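Local coordinates for protein GH127 beta-L-arabinofuranoside (Geobacillus stearothermophilus, PDB 4QK0) that probably hydrolyses terminal beta-L-arabinofuranosyl residues from arabinose-containing glycans, as a family GH127 beta-L-arabinofuranosidase, at residues F321-P326 / K538-V543; T329-T334 / K397-P402. One frame throughout, in Å; residues are numbered along the deposited sequence.

Interaction 1: F321-P326 / K538-V543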
ATOM      1  N   PHE A 321       7.010  -8.829  -8.452  1.00 23.22           N
ATOM      2  CA  PHE A 321       6.852  -9.649  -9.648  1.00 21.08           C
ATOM      3  C   PHE A 321       6.770  -8.762 -10.852  1.00 21.01           C
ATOM      4  O   PHE A 321       6.614  -7.515 -10.755  1.00 19.86           O
ATOM      5  CB  PHE A 321       5.620 -10.608  -9.505  1.00 25.03           C
ATOM      6  CG  PHE A 321       4.319  -9.887  -9.289  1.00 26.21           C
ATOM      7  CD1 PHE A 321       3.565  -9.440 -10.388  1.00 26.64           C
ATOM      8  CD2 PHE A 321       3.892  -9.558  -8.015  1.00 26.98           C
ATOM      9  CE1 PHE A 321       2.395  -8.701 -10.213  1.00 25.00           C
ATOM     10  CE2 PHE A 321       2.703  -8.829  -7.828  1.00 25.55           C
ATOM     11  CZ  PHE A 321       1.967  -8.414  -8.945  1.00 27.14           C
ATOM     12  N   ASP A 322       6.769  -9.386 -12.016  1.00 21.11           N
ATOM     13  CA  ASP A 322       6.776  -8.626 -13.266  1.00 23.00           C
ATOM     14  C   ASP A 322       5.726  -7.531 -13.372  1.00 23.48           C
ATOM     15  O   ASP A 322       4.540  -7.754 -13.165  1.00 22.84           O
ATOM     16  CB  ASP A 322       6.593  -9.578 -14.430  1.00 24.30           C
ATOM     17  CG  ASP A 322       7.776 -10.576 -14.571  1.00 28.58           C
ATOM     18  OD1 ASP A 322       8.734 -10.554 -13.745  1.00 28.68           O
ATOM     19  OD2 ASP A 322       7.707 -11.400 -15.502  1.00 33.05           O
ATOM     20  N   PHE A 323       6.200  -6.352 -13.742  1.00 22.92           N
ATOM     21  CA  PHE A 323       5.390  -5.225 -14.078  1.00 23.27           C
ATOM     22  C   PHE A 323       4.662  -4.551 -12.871  1.00 23.51           C
ATOM     23  O   PHE A 323       3.877  -3.644 -13.104  1.00 24.49           O
ATOM     24  CB  PHE A 323       4.380  -5.578 -15.158  1.00 24.16           C
ATOM     25  CG  PHE A 323       4.975  -6.137 -16.420  1.00 27.30           C
ATOM     26  CD1 PHE A 323       5.807  -5.370 -17.226  1.00 27.07           C
ATOM     27  CD2 PHE A 323       4.620  -7.411 -16.850  1.00 29.92           C
ATOM     28  CE1 PHE A 323       6.272  -5.867 -18.433  1.00 30.03           C
ATOM     29  CE2 PHE A 323       5.092  -7.921 -18.068  1.00 32.45           C
ATOM     30  CZ  PHE A 323       5.939  -7.149 -18.842  1.00 29.65           C
ATOM     31  N   ASP A 324       4.921  -4.998 -11.637  1.00 22.67           N
ATOM     32  CA  ASP A 324       4.367  -4.408 -10.407  1.00 23.72           C
ATOM     33  C   ASP A 324       5.282  -3.309  -9.905  1.00 21.83           C
ATOM     34  O   ASP A 324       6.219  -3.533  -9.149  1.00 22.41           O
ATOM     35  CB  ASP A 324       4.155  -5.484  -9.324  1.00 24.13           C
ATOM     36  CG  ASP A 324       3.592  -4.907  -8.003  1.00 24.29           C
ATOM     37  OD1 ASP A 324       2.744  -4.027  -8.062  1.00 25.09           O
ATOM     38  OD2 ASP A 324       3.996  -5.333  -6.912  1.00 24.58           O
ATOM     39  N   LEU A 325       5.023  -2.119 -10.377  1.00 22.83           N
ATOM     40  CA  LEU A 325       5.920  -0.985 -10.144  1.00 23.44           C
ATOM     41  C   LEU A 325       5.174   0.267  -9.698  1.00 20.08           C
ATOM     42  O   LEU A 325       5.140   1.285 -10.407  1.00 20.06           O
ATOM     43  CB  LEU A 325       6.649  -0.691 -11.451  1.00 25.52           C
ATOM     44  CG  LEU A 325       7.624  -1.803 -11.835  1.00 24.60           C
ATOM     45  CD1 LEU A 325       8.042  -1.620 -13.271  1.00 24.57           C
ATOM     46  CD2 LEU A 325       8.852  -1.838 -10.929  1.00 24.50           C
ATOM     47  N   PRO A 326       4.552   0.188  -8.526  1.00 19.27           N
ATOM     48  CA  PRO A 326       3.735   1.283  -7.991  1.00 19.24           C
ATOM     49  C   PRO A 326       4.649   2.422  -7.597  1.00 19.92           C
ATOM     50  O   PRO A 326       5.728   2.192  -7.072  1.00 21.78           O
ATOM     51  CB  PRO A 326       3.056   0.675  -6.787  1.00 18.43           C
ATOM     52  CG  PRO A 326       4.036  -0.389  -6.327  1.00 21.22           C
ATOM     53  CD  PRO A 326       4.553  -0.966  -7.638  1.00 19.94           C
ATOM     54  N   LYS A 538       6.668   6.360 -22.232  1.00 23.14           N
ATOM     55  CA  LYS A 538       5.572   5.502 -21.869  1.00 28.18           C
ATOM     56  C   LYS A 538       6.036   4.164 -21.329  1.00 26.61           C
ATOM     57  O   LYS A 538       7.022   3.610 -21.803  1.00 30.16           O
ATOM     58  CB  LYS A 538       4.704   5.232 -23.086  1.00 30.56           C
ATOM     59  CG  LYS A 538       4.033   6.461 -23.656  1.00 33.89           C
ATOM     60  CD  LYS A 538       2.956   7.089 -22.768  1.00 38.12           C
ATOM     61  CE  LYS A 538       1.869   6.066 -22.369  1.00 46.05           C
ATOM     62  NZ  LYS A 538       0.801   6.578 -21.485  1.00 45.24           N
ATOM     63  N   ALA A 539       5.339   3.652 -20.324  1.00 25.63           N
ATOM     64  CA  ALA A 539       5.657   2.346 -19.792  1.00 24.99           C
ATOM     65  C   ALA A 539       4.855   1.279 -20.489  1.00 25.01           C
ATOM     66  O   ALA A 539       3.758   1.526 -20.998  1.00 25.12           O
ATOM     67  CB  ALA A 539       5.408   2.261 -18.333  1.00 25.88           C
ATOM     68  N   HIS A 540       5.426   0.086 -20.566  1.00 25.08           N
ATOM     69  CA  HIS A 540       4.766  -1.050 -21.190  1.00 25.40           C
ATOM     70  C   HIS A 540       3.335  -1.115 -20.591  1.00 26.09           C
ATOM     71  O   HIS A 540       3.146  -0.847 -19.379  1.00 24.92           O
ATOM     72  CB  HIS A 540       5.544  -2.292 -20.804  1.00 26.97           C
ATOM     73  CG  HIS A 540       5.130  -3.508 -21.515  1.00 29.74           C
ATOM     74  ND1 HIS A 540       3.926  -4.116 -21.286  1.00 30.42           N
ATOM     75  CD2 HIS A 540       5.786  -4.283 -22.410  1.00 35.90           C
ATOM     76  CE1 HIS A 540       3.839  -5.212 -22.019  1.00 33.76           C
ATOM     77  NE2 HIS A 540       4.964  -5.343 -22.698  1.00 35.69           N
ATOM     78  N   PRO A 541       2.334  -1.485 -21.400  1.00 23.22           N
ATOM     79  CA  PRO A 541       0.939  -1.462 -20.917  1.00 24.05           C
ATOM     80  C   PRO A 541       0.654  -2.395 -19.788  1.00 21.71           C
ATOM     81  O   PRO A 541      -0.310  -2.214 -19.128  1.00 23.95           O
ATOM     82  CB  PRO A 541       0.133  -1.837 -22.146  1.00 22.66           C
ATOM     83  CG  PRO A 541       0.969  -1.367 -23.269  1.00 23.57           C
ATOM     84  CD  PRO A 541       2.396  -1.609 -22.857  1.00 24.79           C
ATOM     85  N   GLN A 542       1.487  -3.382 -19.560  1.00 23.72           N
ATOM     86  CA  GLN A 542       1.351  -4.297 -18.418  1.00 25.49           C
ATOM     87  C   GLN A 542       1.746  -3.648 -17.100  1.00 23.04           C
ATOM     88  O   GLN A 542       1.378  -4.155 -16.055  1.00 22.97           O
ATOM     89  CB  GLN A 542       2.217  -5.517 -18.591  1.00 31.50           C
ATOM     90  CG  GLN A 542       1.813  -6.413 -19.735  1.00 33.77           C
ATOM     91  CD  GLN A 542       0.763  -7.365 -19.321  1.00 36.54           C
ATOM     92  OE1 GLN A 542       0.924  -8.075 -18.335  1.00 46.15           O
ATOM     93  NE2 GLN A 542      -0.333  -7.363 -20.025  1.00 40.21           N
ATOM     94  N   VAL A 543       2.448  -2.510 -17.152  1.00 23.03           N
ATOM     95  CA  VAL A 543       2.710  -1.699 -15.961  1.00 20.85           C
ATOM     96  C   VAL A 543       1.491  -0.888 -15.596  1.00 22.26           C
ATOM     97  O   VAL A 543       1.219   0.232 -16.046  1.00 19.83           O
ATOM     98  CB  VAL A 543       3.902  -0.783 -16.108  1.00 23.56           C
ATOM     99  CG1 VAL A 543       4.161  -0.100 -14.761  1.00 25.98           C
ATOM    100  CG2 VAL A 543       5.145  -1.565 -16.484  1.00 22.06           C
TER
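With CG anti to its carbonyl carbon (chi1 -56°), Phe323 swings its ring from the 321-326 loop against the 540-543 turn, where Gln542 takes the same first torsion and bends at its second (chi2 -85°). The backbone of the turn sets Gln542 CB over the middle of the phenyl ring, 3.5 Å from the Phe323 ring centroid, in a CH-pi contact close to the ring normal; the torsions carry the rest of the chain alongside, with Gln542 CG 4.0 Å from Phe323 CE2. His540 has its CG anti to the backbone N, and Phe323 CE1 lies over one face of its imidazole, offset toward the rim and 4.0 Å from His540 CG, in a face-to-face stack inclined at 29°. The rotation of the imidazole is probably fixed by the almost straight, in-plane bond of 3.1 Å that its ND1 accepts from Gln542 N. This bond lies within a type I turn from His540 to Val543, at the end of strand 534-539, which Val543 N to His540 O closes; across the contact, Phe321 to Asp324 form a type II turn that carries Phe323 at its third position. A C-terminal-domain turn thus packs on a catalytic-domain loop. Val543 completes the surface with both methyls: CG2 lies 3.9 Å from Phe323 CD1, while CG1 reaches Leu325 CB at 4.2 Å. An alanine in place of Phe323 would remove the ring and would probably leave His540 and Gln542 without their main apolar partner across this contact. Nearby, His540 also meets the ring of Trp608 of the second subunit.

Interaction 2: T329-T334 / K397-P402; sequences TAYAET and KRHVKP
His399 NE2 points its N-H between two successive carbonyls of the 329-334 segment. The bond to Ala330 O is 3.1 Å long and bent at the hydrogen (137°); that to Thr329 O, 3.2 Å from NE2, is weak, so one donor is shared in a bifurcated grip. Ala330 O lies practically in the imidazole plane, whereas the donor stands above the plane of that carbonyl. Beside these bonds the Tyr331 ring is tilted 28° from the imidazole and displaced laterally past it, so the contact is made by Tyr331 CD1, 3.6 Å from His399 CD2. Further along, Thr329 CG2 rests on the aliphatic part of Lys397, 4.1 Å from Lys397 CE. Behind this first shell, CG of His399 sits between its own N and C (chi1 64°), which sends the ring toward the 329-334 carbonyls, and its neighbour Val400 lays CG2 over one face of the imidazole. Both residues belong to a type I turn from Lys397 to Val400, closed by Val400 N to Lys397 O. Two polar ends are held from outside: Tyr331 OH by Glu317 OE1, and Lys397 NZ by a salt bridge to Asp328. The contact thus joins two irregular loops of the GH127 catalytic domain, one leading from strand 318-319 to the N-cap residue Glu333 of helix 334-350, the other running from strand 386-387 to helix 413-422.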
ATOM      1  N   THR A 329       4.088   3.638  -3.371  1.00 18.80           N
ATOM      2  CA  THR A 329       4.529   2.673  -2.404  1.00 18.31           C
ATOM      3  C   THR A 329       5.898   1.990  -2.746  1.00 19.35           C
ATOM      4  O   THR A 329       6.331   1.069  -2.038  1.00 19.26           O
ATOM      5  CB  THR A 329       3.496   1.576  -2.262  1.00 20.63           C
ATOM      6  OG1 THR A 329       3.181   1.050  -3.559  1.00 22.67           O
ATOM      7  CG2 THR A 329       2.255   2.120  -1.624  1.00 21.20           C
ATOM      8  N   ALA A 330       6.578   2.478  -3.770  1.00 19.17           N
ATOM      9  CA  ALA A 330       7.911   2.005  -4.165  1.00 19.03           C
ATOM     10  C   ALA A 330       8.832   1.930  -2.997  1.00 24.28           C
ATOM     11  O   ALA A 330       8.722   2.741  -2.067  1.00 27.32           O
ATOM     12  CB  ALA A 330       8.484   2.946  -5.165  1.00 19.34           C
ATOM     13  N   TYR A 331       9.797   1.013  -3.034  1.00 23.63           N
ATOM     14  CA  TYR A 331      10.870   1.075  -2.052  1.00 23.09           C
ATOM     15  C   TYR A 331      12.108   1.690  -2.700  1.00 23.36           C
ATOM     16  O   TYR A 331      12.590   2.743  -2.259  1.00 24.55           O
ATOM     17  CB  TYR A 331      11.117  -0.270  -1.461  1.00 22.69           C
ATOM     18  CG  TYR A 331      11.740  -0.174  -0.100  1.00 22.25           C
ATOM     19  CD1 TYR A 331      10.992   0.160   1.026  1.00 22.54           C
ATOM     20  CD2 TYR A 331      13.077  -0.441   0.078  1.00 23.72           C
ATOM     21  CE1 TYR A 331      11.586   0.240   2.289  1.00 21.58           C
ATOM     22  CE2 TYR A 331      13.666  -0.380   1.318  1.00 23.55           C
ATOM     23  CZ  TYR A 331      12.930  -0.025   2.419  1.00 24.78           C
ATOM     24  OH  TYR A 331      13.546  -0.016   3.665  1.00 26.26           O
ATOM     25  N   ALA A 332      12.636   1.069  -3.751  1.00 22.41           N
ATOM     26  CA  ALA A 332      13.718   1.693  -4.566  1.00 19.42           C
ATOM     27  C   ALA A 332      14.844   2.273  -3.694  1.00 19.39           C
ATOM     28  O   ALA A 332      15.207   3.432  -3.788  1.00 19.91           O
ATOM     29  CB  ALA A 332      13.165   2.732  -5.474  1.00 19.78           C
ATOM     30  N   GLU A 333      15.310   1.438  -2.795  1.00 19.32           N
ATOM     31  CA  GLU A 333      16.364   1.774  -1.832  1.00 26.13           C
ATOM     32  C   GLU A 333      17.616   2.272  -2.559  1.00 26.58           C
ATOM     33  O   GLU A 333      17.991   1.758  -3.629  1.00 22.15           O
ATOM     34  CB  GLU A 333      16.690   0.519  -1.067  1.00 32.14           C
ATOM     35  CG  GLU A 333      17.595   0.645   0.095  1.00 36.98           C
ATOM     36  CD  GLU A 333      17.863  -0.700   0.796  1.00 35.75           C
ATOM     37  OE1 GLU A 333      18.823  -0.677   1.551  1.00 48.45           O
ATOM     38  OE2 GLU A 333      17.155  -1.737   0.670  1.00 31.78           O
ATOM     39  N   THR A 334      18.208   3.311  -2.003  1.00 24.93           N
ATOM     40  CA  THR A 334      19.418   3.890  -2.526  1.00 24.88           C
ATOM     41  C   THR A 334      20.473   2.797  -2.766  1.00 21.61           C
ATOM     42  O   THR A 334      21.016   2.723  -3.849  1.00 19.58           O
ATOM     43  CB  THR A 334      19.956   4.992  -1.559  1.00 25.99           C
ATOM     44  OG1 THR A 334      18.953   6.005  -1.366  1.00 22.66           O
ATOM     45  CG2 THR A 334      21.176   5.648  -2.145  1.00 26.42           C
ATOM     46  N   LYS A 397       2.610   3.446   3.657  1.00 21.24           N
ATOM     47  CA  LYS A 397       3.544   4.438   3.100  1.00 19.81           C
ATOM     48  C   LYS A 397       4.515   5.020   4.100  1.00 19.67           C
ATOM     49  O   LYS A 397       5.226   5.942   3.784  1.00 18.36           O
ATOM     50  CB  LYS A 397       2.823   5.561   2.427  1.00 21.23           C
ATOM     51  CG  LYS A 397       2.034   5.064   1.242  1.00 25.05           C
ATOM     52  CD  LYS A 397       1.379   6.170   0.473  1.00 26.97           C
ATOM     53  CE  LYS A 397       0.371   5.566  -0.494  1.00 29.99           C
ATOM     54  NZ  LYS A 397      -0.264   6.619  -1.315  1.00 31.55           N
ATOM     55  N   ARG A 398       4.599   4.433   5.281  1.00 22.73           N
ATOM     56  CA  ARG A 398       5.359   5.020   6.352  1.00 23.87           C
ATOM     57  C   ARG A 398       6.845   4.877   6.077  1.00 27.25           C
ATOM     58  O   ARG A 398       7.630   5.601   6.648  1.00 25.47           O
ATOM     59  CB  ARG A 398       5.019   4.353   7.694  1.00 26.05           C
ATOM     60  CG  ARG A 398       5.585   2.931   7.881  1.00 26.45           C
ATOM     61  CD  ARG A 398       4.985   2.286   9.120  1.00 29.44           C
ATOM     62  NE  ARG A 398       5.498   0.953   9.406  1.00 29.93           N
ATOM     63  CZ  ARG A 398       5.155  -0.173   8.766  1.00 34.41           C
ATOM     64  NH1 ARG A 398       4.258  -0.180   7.765  1.00 37.07           N
ATOM     65  NH2 ARG A 398       5.721  -1.318   9.122  1.00 32.52           N
ATOM     66  N   HIS A 399       7.242   3.949   5.210  1.00 26.24           N
ATOM     67  CA  HIS A 399       8.670   3.852   4.731  1.00 26.34           C
ATOM     68  C   HIS A 399       9.041   5.013   3.838  1.00 24.50           C
ATOM     69  O   HIS A 399      10.197   5.268   3.589  1.00 24.69           O
ATOM     70  CB  HIS A 399       8.875   2.548   3.950  1.00 23.24           C
ATOM     71  CG  HIS A 399       8.077   2.486   2.695  1.00 22.24           C
ATOM     72  ND1 HIS A 399       6.727   2.185   2.679  1.00 23.61           N
ATOM     73  CD2 HIS A 399       8.436   2.653   1.408  1.00 23.60           C
ATOM     74  CE1 HIS A 399       6.303   2.145   1.435  1.00 24.65           C
ATOM     75  NE2 HIS A 399       7.317   2.432   0.638  1.00 23.52           N
ATOM     76  N   VAL A 400       8.060   5.689   3.286  1.00 23.94           N
ATOM     77  CA  VAL A 400       8.367   6.817   2.425  1.00 24.75           C
ATOM     78  C   VAL A 400       8.530   8.096   3.272  1.00 29.47           C
ATOM     79  O   VAL A 400       7.547   8.603   3.844  1.00 29.91           O
ATOM     80  CB  VAL A 400       7.275   7.029   1.391  1.00 25.02           C
ATOM     81  CG1 VAL A 400       7.580   8.262   0.561  1.00 26.38           C
ATOM     82  CG2 VAL A 400       7.157   5.814   0.482  1.00 27.12           C
ATOM     83  N   LYS A 401       9.754   8.615   3.363  1.00 29.09           N
ATOM     84  CA  LYS A 401       9.995   9.885   4.062  1.00 30.10           C
ATOM     85  C   LYS A 401       9.895  11.008   3.074  1.00 27.83           C
ATOM     86  O   LYS A 401      10.470  10.951   2.019  1.00 29.69           O
ATOM     87  CB  LYS A 401      11.364   9.932   4.705  1.00 30.33           C
ATOM     88  CG  LYS A 401      11.633   8.844   5.681  1.00 32.51           C
ATOM     89  CD  LYS A 401      10.673   8.899   6.829  1.00 40.48           C
ATOM     90  CE  LYS A 401      10.756   7.630   7.648  1.00 49.05           C
ATOM     91  NZ  LYS A 401      10.073   7.886   8.947  1.00 57.45           N
ATOM     92  N   PRO A 402       9.114  12.028   3.408  1.00 31.97           N
ATOM     93  CA  PRO A 402       8.911  13.120   2.454  1.00 32.47           C
ATOM     94  C   PRO A 402      10.063  14.098   2.363  1.00 28.84           C
ATOM     95  O   PRO A 402      10.113  14.882   1.439  1.00 28.49           O
ATOM     96  CB  PRO A 402       7.644  13.833   2.983  1.00 31.75           C
ATOM     97  CG  PRO A 402       7.585  13.484   4.421  1.00 31.11           C
ATOM     98  CD  PRO A 402       8.172  12.100   4.556  1.00 33.42           C
TER

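In the fold
Followed from the N terminus, the chain leaves strand 318-319 and enters one long loop that supplies the first segment of both interactions, 321-326 and then 329-334, before helix 334-350 begins. Interaction 2 closes first, when the chain returns at 397-402 after helices 334-350 and 354-365. Interaction 1 closes only at 538-543, after the run of strands from 429-431 to 524-529, so interaction 2 is nested within its much larger loop. The two centres lie about 18 Å apart. Interaction 2 stays within the catalytic domain, reaching the loop before helix 413-422, whereas interaction 1 ties that domain to the C-terminal one at the end of strand 534-539.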